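Local coordinates for HdaB,HdaA (Adhesin), HUS-associated diffuse adherence (Escherichia coli, PDB 5D55), which serves as the minor tip subunit of the Hda (AAF/IV) chaperone-usher pilus, probably acting in adhesion and biofilm formation, here in an engineered fusion with an HdaA segment, at residues S44-W49 with D101-Y106; H72-R77 with Q113-G118; N81-F86 with V94-K99. All coordinates share one frame; numbering follows the deposited sequence. Where two conformers were deposited one is given.

Contact 1: S44-W49 with D101-Y106; sequences SGFRVW and DASIFY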
# COMPACT_ATOMS: atom_id res chain seq x y z
N SER B 44 -9.28 -6.15 4.67
CA SER B 44 -10.04 -6.30 5.90
C SER B 44 -11.01 -5.13 6.10
O SER B 44 -12.00 -5.25 6.81
CB SER B 44 -9.11 -6.41 7.11
OG SER B 44 -8.10 -7.39 6.90
N GLY B 45 -10.70 -3.98 5.49
CA GLY B 45 -11.55 -2.81 5.63
C GLY B 45 -10.93 -1.57 5.04
O GLY B 45 -9.92 -1.65 4.34
N PHE B 46 -11.53 -0.43 5.33
CA PHE B 46 -11.13 0.84 4.74
C PHE B 46 -10.68 1.78 5.85
O PHE B 46 -11.13 1.64 7.00
CB PHE B 46 -12.30 1.50 4.00
CG PHE B 46 -12.82 0.72 2.81
CD1 PHE B 46 -12.39 1.02 1.52
CD2 PHE B 46 -13.77 -0.30 2.97
CE1 PHE B 46 -12.89 0.32 0.41
CE2 PHE B 46 -14.27 -1.00 1.87
CZ PHE B 46 -13.83 -0.69 0.58
N ARG B 47 -9.82 2.73 5.48
CA ARG B 47 -9.39 3.82 6.34
C ARG B 47 -9.47 5.14 5.55
O ARG B 47 -8.97 5.21 4.42
CB ARG B 47 -7.95 3.57 6.78
CG ARG B 47 -7.41 4.51 7.83
CD ARG B 47 -5.95 4.20 8.11
NE ARG B 47 -5.39 5.06 9.14
CZ ARG B 47 -4.16 4.93 9.65
NH1 ARG B 47 -3.36 3.96 9.23
NH2 ARG B 47 -3.74 5.77 10.60
N VAL B 48 -10.10 6.16 6.13
CA VAL B 48 -10.26 7.47 5.48
C VAL B 48 -9.90 8.56 6.49
O VAL B 48 -10.13 8.39 7.69
CB VAL B 48 -11.73 7.68 5.00
CG1 VAL B 48 -11.96 9.09 4.49
CG2 VAL B 48 -12.08 6.67 3.91
N TRP B 49 -9.34 9.67 6.02
CA TRP B 49 -9.02 10.81 6.88
C TRP B 49 -9.12 12.14 6.15
O TRP B 49 -9.00 12.20 4.93
CB TRP B 49 -7.64 10.67 7.52
CG TRP B 49 -6.50 10.56 6.54
CD1 TRP B 49 -5.70 11.59 6.09
CD2 TRP B 49 -6.01 9.37 5.90
NE1 TRP B 49 -4.76 11.11 5.21
CE2 TRP B 49 -4.93 9.75 5.07
CE3 TRP B 49 -6.39 8.02 5.94
CZ2 TRP B 49 -4.21 8.83 4.29
CZ3 TRP B 49 -5.69 7.10 5.17
CH2 TRP B 49 -4.61 7.51 4.35
N ASP B 101 -16.38 -4.27 -1.65
CA ASP B 101 -15.48 -3.46 -2.44
C ASP B 101 -15.68 -1.96 -2.26
O ASP B 101 -14.76 -1.19 -2.49
CB ASP B 101 -15.54 -3.86 -3.91
CG ASP B 101 -14.74 -5.12 -4.19
OD1 ASP B 101 -14.25 -5.76 -3.22
OD2 ASP B 101 -14.58 -5.46 -5.37
N ALA B 102 -16.87 -1.55 -1.83
CA ALA B 102 -17.17 -0.12 -1.73
C ALA B 102 -17.78 0.32 -0.39
O ALA B 102 -18.60 -0.40 0.20
CB ALA B 102 -18.06 0.31 -2.89
N SER B 103 -17.40 1.51 0.05
CA SER B 103 -17.90 2.11 1.29
C SER B 103 -18.20 3.59 1.12
O SER B 103 -17.37 4.34 0.57
CB SER B 103 -16.87 1.95 2.41
OG SER B 103 -16.89 0.65 2.97
N ILE B 104 -19.35 4.03 1.64
CA ILE B 104 -19.73 5.43 1.66
C ILE B 104 -19.32 6.06 3.00
O ILE B 104 -19.42 5.43 4.05
CB ILE B 104 -21.27 5.59 1.49
CG1 ILE B 104 -21.73 5.02 0.13
CG2 ILE B 104 -21.73 7.07 1.65
CD1 ILE B 104 -21.19 5.76 -1.07
N PHE B 105 -18.85 7.31 2.94
CA PHE B 105 -18.60 8.12 4.12
C PHE B 105 -19.11 9.54 3.85
O PHE B 105 -19.48 9.86 2.71
CB PHE B 105 -17.11 8.10 4.50
CG PHE B 105 -16.20 8.72 3.45
CD1 PHE B 105 -15.87 10.07 3.50
CD2 PHE B 105 -15.71 7.94 2.41
CE1 PHE B 105 -15.05 10.64 2.53
CE2 PHE B 105 -14.88 8.49 1.44
CZ PHE B 105 -14.55 9.84 1.49
N TYR B 106 -19.13 10.38 4.89
CA TYR B 106 -19.55 11.78 4.74
C TYR B 106 -18.57 12.75 5.41
O TYR B 106 -17.83 12.37 6.33
CB TYR B 106 -20.96 12.02 5.30
CG TYR B 106 -22.00 11.05 4.77
CD1 TYR B 106 -22.72 11.34 3.61
CD2 TYR B 106 -22.24 9.83 5.41
CE1 TYR B 106 -23.66 10.44 3.11
CE2 TYR B 106 -23.17 8.94 4.93
CZ TYR B 106 -23.88 9.25 3.77
OH TYR B 106 -24.81 8.36 3.28
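Phe46 and Ser103 meet with the hydroxymethyl group lying over one face of the phenyl ring. Ser103 CB stands 4.1 Å from the centroid of the Phe46 ring, over the face, which meets the criterion for a CH-pi contact, although the carbon is displaced toward the rim on the CD2-CE2 side. The hydroxyl is near as well, with Ser103 OG 3.3 Å from Phe46 CD2, but its hydrogen bond is made with Asn96 ND2. The far end of the same ring points at backbone: Phe46 CZ comes within 3.2 Å of Asp101 O, and this oxygen lies in the ring plane, at the edge, where the C-H dipoles point outward.

The second pair repeats the theme with the roles exchanged, the ring now coming from 101-106. Phe105 CG sits between its backbone N and carbonyl carbon (chi1 63°), which places it on the Val48 side of CB. Val48 CG1 rests over the centre of the Phe105 ring, 4.0 Å from the centroid and only 11° off the normal. Val48 CG2 touches the CD2-CE2 side of that ring at slightly greater range, so both methyls bear on it.

No hydrogen bond joins the segments; the axes of strands 45-49 and 102-106 pass 8.5 Å apart, crossing at -35°, consistent with two sheets packed face to face in a beta sandwich. Within this HdaB part, strand 45-50 lies between strands 94-95 and 118-132, whereas strand 102-109 runs between 31-38 and 73-79. Ile78 of strand 73-79 touches both Val48 and Phe105, and Trp83 flanks both Phe46 and Phe105.

Contact 2: H72-R77 with Q113-G118; sequences HNLRIR and QQVHPG
Arg75 and Gln113 are joined by a pair of hydrogen bonds in which one side-chain amide serves both polar atoms of one residue's backbone. Arg75 N donates to Gln113 OE1 at 2.8 Å, in the carbonyl plane and on a lone pair. In return Gln113 NE2 donates to Arg75 O at 3.1 Å, almost straight (177° at the hydrogen), with the acceptor in the plane of the amide. The chain beyond Gln113 CG is extended (chi2 164°), which carries CD out to the Arg75 backbone.

Both amide atoms have further partners. Gln113 NE2 also donates to Gly111 O, and Gln113 OE1 accepts from a water that in turn donates to Asn73 O and accepts from Arg75 NH1, 3.1 Å away in the guanidinium plane. Asn73 O receives a second water, 2.8 Å off, which accepts from His116 N, so one carbonyl is bridged to two places on 113-118. The Arg75 NE end forms a salt bridge with Glu55.

Apolar and aromatic contacts flank this network. Leu74 CD1 touches Val115 CG2 at 3.8 Å, crossing it obliquely. Farther along, the rings of His72 and His116 form an offset stack with centroids 3.8 Å apart and planes at 7°, while His116 CB lies over the His72 face.

Strand 73-79 here meets the turn leading to strand 118-132 in the HdaB part, and Gly118 pairs with a strand of the second subunit. The Arg75 backbone is also hydrogen-bonded to that of Asp110, so the chemistry implies that the Gln113 amide adds to existing strand pairing and, with the waters on Asn73 O, ties 113-118 to the strand although no backbone-to-backbone bond links the two segments.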
# COMPACT_ATOMS: atom_id res chain seq x y z
N HIS B 72 -13.18 32.51 7.58
CA HIS B 72 -13.69 32.00 8.86
C HIS B 72 -13.50 30.50 8.95
O HIS B 72 -13.15 29.84 7.95
CB HIS B 72 -15.17 32.34 9.00
CG HIS B 72 -15.44 33.78 9.30
ND1 HIS B 72 -15.80 34.21 10.56
CD2 HIS B 72 -15.41 34.88 8.51
CE1 HIS B 72 -15.98 35.52 10.53
NE2 HIS B 72 -15.75 35.95 9.30
N ASN B 73 -13.75 29.94 10.13
CA ASN B 73 -13.46 28.54 10.41
C ASN B 73 -14.70 27.65 10.47
O ASN B 73 -15.77 28.07 10.91
CB ASN B 73 -12.66 28.42 11.72
CG ASN B 73 -11.39 29.26 11.71
OD1 ASN B 73 -11.21 30.15 12.55
ND2 ASN B 73 -10.51 29.00 10.76
N LEU B 74 -14.52 26.41 10.00
CA LEU B 74 -15.56 25.39 10.08
C LEU B 74 -14.93 24.11 10.61
O LEU B 74 -13.89 23.69 10.12
CB LEU B 74 -16.17 25.14 8.70
CG LEU B 74 -16.99 23.85 8.50
CD1 LEU B 74 -18.30 23.88 9.29
CD2 LEU B 74 -17.25 23.64 7.02
N ARG B 75 -15.56 23.50 11.60
CA ARG B 75 -15.04 22.27 12.20
C ARG B 75 -15.78 21.09 11.59
O ARG B 75 -17.01 21.05 11.62
CB ARG B 75 -15.19 22.27 13.73
CG ARG B 75 -14.14 23.07 14.51
CD ARG B 75 -14.46 24.58 14.55
NE ARG B 75 -13.50 25.34 15.36
CZ ARG B 75 -13.45 26.68 15.41
NH1 ARG B 75 -14.28 27.42 14.69
NH2 ARG B 75 -12.54 27.27 16.17
N ILE B 76 -15.02 20.14 11.03
CA ILE B 76 -15.61 18.98 10.35
C ILE B 76 -15.06 17.66 10.84
O ILE B 76 -13.99 17.63 11.43
CB ILE B 76 -15.42 19.05 8.82
CG1 ILE B 76 -13.94 19.24 8.45
CG2 ILE B 76 -16.32 20.12 8.24
CD1 ILE B 76 -13.61 18.99 6.99
N ARG B 77 -15.81 16.58 10.62
CA ARG B 77 -15.36 15.22 10.92
C ARG B 77 -15.85 14.30 9.80
O ARG B 77 -16.75 14.67 9.05
CB ARG B 77 -15.93 14.73 12.26
CG ARG B 77 -17.46 14.61 12.30
CD ARG B 77 -17.90 13.73 13.47
NE ARG B 77 -19.36 13.55 13.51
CZ ARG B 77 -20.19 14.29 14.24
NH1 ARG B 77 -19.73 15.28 14.99
NH2 ARG B 77 -21.49 14.04 14.22
N GLN B 113 -22.76 24.60 15.06
CA GLN B 113 -21.97 25.76 14.63
C GLN B 113 -22.78 26.76 13.82
O GLN B 113 -23.51 26.37 12.89
CB GLN B 113 -20.77 25.34 13.78
CG GLN B 113 -19.58 24.73 14.54
CD GLN B 113 -18.65 24.00 13.60
OE1 GLN B 113 -17.85 24.61 12.88
NE2 GLN B 113 -18.75 22.67 13.59
N GLN B 114 -22.65 28.03 14.17
CA GLN B 114 -23.09 29.12 13.32
C GLN B 114 -21.89 29.45 12.46
O GLN B 114 -20.91 30.03 12.94
CB GLN B 114 -23.53 30.34 14.15
CG GLN B 114 -23.95 31.51 13.28
CD GLN B 114 -24.14 32.82 14.03
OE1 GLN B 114 -23.99 33.89 13.45
NE2 GLN B 114 -24.50 32.74 15.31
N VAL B 115 -21.96 29.03 11.21
CA VAL B 115 -20.82 29.06 10.30
C VAL B 115 -20.97 30.25 9.39
O VAL B 115 -22.02 30.44 8.77
CB VAL B 115 -20.75 27.77 9.44
CG1 VAL B 115 -19.49 27.77 8.54
CG2 VAL B 115 -20.79 26.53 10.31
N HIS B 116 -19.92 31.05 9.31
CA HIS B 116 -19.94 32.23 8.46
C HIS B 116 -19.98 31.82 6.99
O HIS B 116 -19.26 30.91 6.59
CB HIS B 116 -18.71 33.10 8.72
CG HIS B 116 -18.79 34.45 8.08
ND1 HIS B 116 -19.01 35.60 8.82
CD2 HIS B 116 -18.70 34.84 6.79
CE1 HIS B 116 -19.03 36.64 8.00
NE2 HIS B 116 -18.85 36.21 6.77
N PRO B 117 -20.84 32.49 6.20
CA PRO B 117 -20.88 32.30 4.75
C PRO B 117 -19.49 32.36 4.12
O PRO B 117 -18.66 33.20 4.50
CB PRO B 117 -21.73 33.48 4.27
CG PRO B 117 -22.70 33.69 5.39
CD PRO B 117 -21.94 33.35 6.66
N GLY B 118 -19.24 31.46 3.18
CA GLY B 118 -17.97 31.45 2.49
C GLY B 118 -17.76 30.13 1.75
O GLY B 118 -18.63 29.27 1.76
O HOH W 1 -17.42 30.28 10.76
O HOH W 2 -16.94 26.96 13.07

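Contact 3: N81-F86 with V94-K99; sequences NGWSSF and VFNTIK
Ser84 and Phe95 form a single antiparallel bridge, a hydrogen-bonded pair with CA atoms 5.2 Å apart, in which Ser84 N donates to Phe95 O at 2.9 Å and Phe95 N to Ser84 O at 2.7 Å. Next to it, Trp83 CA and Val94 CA direct C-H groups at Phe95 O and Ser84 O.

The Trp83 indole carries much of the side-chain contact. Asn96 reaches over one face of it: ND2 lies 3.2 Å above the plane, toward the rim, and CB is over the six-membered ring as a CH-pi contact. The ring and amide planes are 35° apart, a tilted approach and not a flat stack. Asn96 CG takes the position between its backbone N and carbonyl carbon (chi1 72°), which brings it within 3.9 Å of Trp83 CZ3. Val94 CG2 meets Trp83 CE3 at 3.5 Å, the two side chains crossing at about a right angle.

Beyond the bridge, Phe86 turns its edge to the face of Phe95, a T-shaped pair with centroids 5.0 Å apart and planes at 75°; Phe86 CD2 and CE2 make the approach. Asn96 OD1 accepts from Ile98 N at 3.1 Å, closing an Asx turn, with the donor above the carbonyl plane. One water links Asn96 ND2 to Asn81 O, and another links Thr97 N to Gly82 O.

This loop and short strand of the HdaB part border strand 45-50, whose Phe46 N also bonds to Asn96 OD1. The indole reaches across to strand 102-109, where Trp83 NE1 donates to Ile104 O and the ring packs on Ser103.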
# COMPACT_ATOMS: atom_id res chain seq x y z
N ASN B 81 -22.49 5.53 8.91
CA ASN B 81 -22.62 4.19 9.50
C ASN B 81 -21.40 3.33 9.26
O ASN B 81 -20.82 3.37 8.17
CB ASN B 81 -23.86 3.49 8.91
N GLY B 82 -21.02 2.58 10.26
CA GLY B 82 -19.92 1.66 10.14
C GLY B 82 -18.54 2.20 10.42
O GLY B 82 -17.63 1.44 10.55
N TRP B 83 -18.39 3.50 10.50
CA TRP B 83 -17.10 4.10 10.69
C TRP B 83 -16.77 4.34 12.16
O TRP B 83 -17.58 4.83 12.88
CB TRP B 83 -16.94 5.38 9.86
CG TRP B 83 -17.01 5.21 8.38
CD1 TRP B 83 -18.09 5.40 7.60
CD2 TRP B 83 -15.96 4.86 7.51
NE1 TRP B 83 -17.80 5.18 6.32
CE2 TRP B 83 -16.49 4.84 6.22
CE3 TRP B 83 -14.63 4.52 7.69
CZ2 TRP B 83 -15.72 4.50 5.11
CZ3 TRP B 83 -13.88 4.20 6.58
CH2 TRP B 83 -14.43 4.20 5.32
N SER B 84 -15.57 4.01 12.57
CA SER B 84 -15.14 3.96 13.91
C SER B 84 -13.77 4.80 13.93
O SER B 84 -13.02 4.76 13.02
CB SER B 84 -15.02 2.56 14.51
OG SER B 84 -16.26 1.89 14.51
N SER B 85 -13.49 5.49 15.01
CA SER B 85 -12.20 6.09 15.21
C SER B 85 -11.53 5.53 16.48
O SER B 85 -12.19 5.25 17.41
CB SER B 85 -12.35 7.59 15.23
OG SER B 85 -11.18 8.28 15.47
N PHE B 86 -10.22 5.34 16.45
CA PHE B 86 -9.48 4.83 17.59
C PHE B 86 -9.25 5.95 18.57
O PHE B 86 -8.76 6.98 18.21
CB PHE B 86 -8.17 4.20 17.20
CG PHE B 86 -8.31 2.85 16.59
CD1 PHE B 86 -8.59 1.76 17.36
CD2 PHE B 86 -8.16 2.68 15.25
CE1 PHE B 86 -8.72 0.56 16.82
CE2 PHE B 86 -8.28 1.47 14.70
CZ PHE B 86 -8.57 0.40 15.48
N VAL B 94 -10.60 7.48 10.29
CA VAL B 94 -11.67 6.57 10.69
C VAL B 94 -11.48 5.26 9.94
O VAL B 94 -10.87 5.24 8.86
CB VAL B 94 -13.09 7.16 10.40
CG1 VAL B 94 -13.39 8.36 11.30
CG2 VAL B 94 -13.23 7.53 8.92
N PHE B 95 -12.01 4.19 10.53
CA PHE B 95 -11.84 2.84 10.01
C PHE B 95 -13.18 2.17 9.90
O PHE B 95 -14.10 2.42 10.68
CB PHE B 95 -11.00 1.97 10.96
CG PHE B 95 -9.55 2.35 11.04
CD1 PHE B 95 -9.13 3.47 11.76
CD2 PHE B 95 -8.58 1.53 10.47
CE1 PHE B 95 -7.77 3.79 11.86
CE2 PHE B 95 -7.21 1.84 10.57
CZ PHE B 95 -6.81 2.98 11.27
N ASN B 96 -13.33 1.25 8.97
CA ASN B 96 -14.40 0.30 9.00
C ASN B 96 -13.88 -1.10 8.74
O ASN B 96 -12.75 -1.26 8.45
CB ASN B 96 -15.53 0.69 8.07
CG ASN B 96 -15.20 0.51 6.62
OD1 ASN B 96 -14.40 -0.33 6.24
ND2 ASN B 96 -15.83 1.29 5.81
N THR B 97 -14.73 -2.09 8.86
CA THR B 97 -14.35 -3.45 8.60
C THR B 97 -15.16 -4.07 7.50
O THR B 97 -15.53 -5.18 7.59
CB THR B 97 -14.47 -4.33 9.83
OG1 THR B 97 -15.80 -4.27 10.32
CG2 THR B 97 -13.55 -3.91 10.87
N ILE B 98 -15.37 -3.32 6.43
CA ILE B 98 -16.09 -3.79 5.26
C ILE B 98 -15.14 -4.50 4.32
O ILE B 98 -14.16 -3.95 3.88
CB ILE B 98 -16.76 -2.62 4.48
CG1 ILE B 98 -17.74 -1.84 5.34
CG2 ILE B 98 -17.46 -3.11 3.28
CD1 ILE B 98 -18.90 -2.61 5.75
N LYS B 99 -15.47 -5.74 4.00
CA LYS B 99 -14.70 -6.56 3.08
C LYS B 99 -15.27 -6.41 1.70
O LYS B 99 -14.70 -6.84 0.74
CB LYS B 99 -14.77 -8.02 3.50
CG LYS B 99 -14.12 -8.25 4.83
CD LYS B 99 -14.11 -9.69 5.20
CE LYS B 99 -13.05 -9.94 6.22
O HOH W 3 -18.42 2.20 6.90
O HOH W 4 -17.55 -1.55 9.76

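How the contacts relate
Contact 1 is buried near the centre of the chain and joins the two sheets by ring faces, without hydrogen bonds. Contact 3, partly exposed, adjoins it: strand 94-95 is the sheet neighbour of strand 45-50, Val48 O lies 2.8 Å from Val94 N, and along the chain it is nested in the loop that contact 1 closes. It mixes a backbone bridge with aromatic packing. Contact 2 lies toward one end of the fold, its centre about 25 Å from the centres of the others, and relies on hydrogen bonds of a side-chain amide, bridging water and stacked imidazoles. It shares a sheet with contact 1, since strands 73-79 and 102-109 are neighbours there.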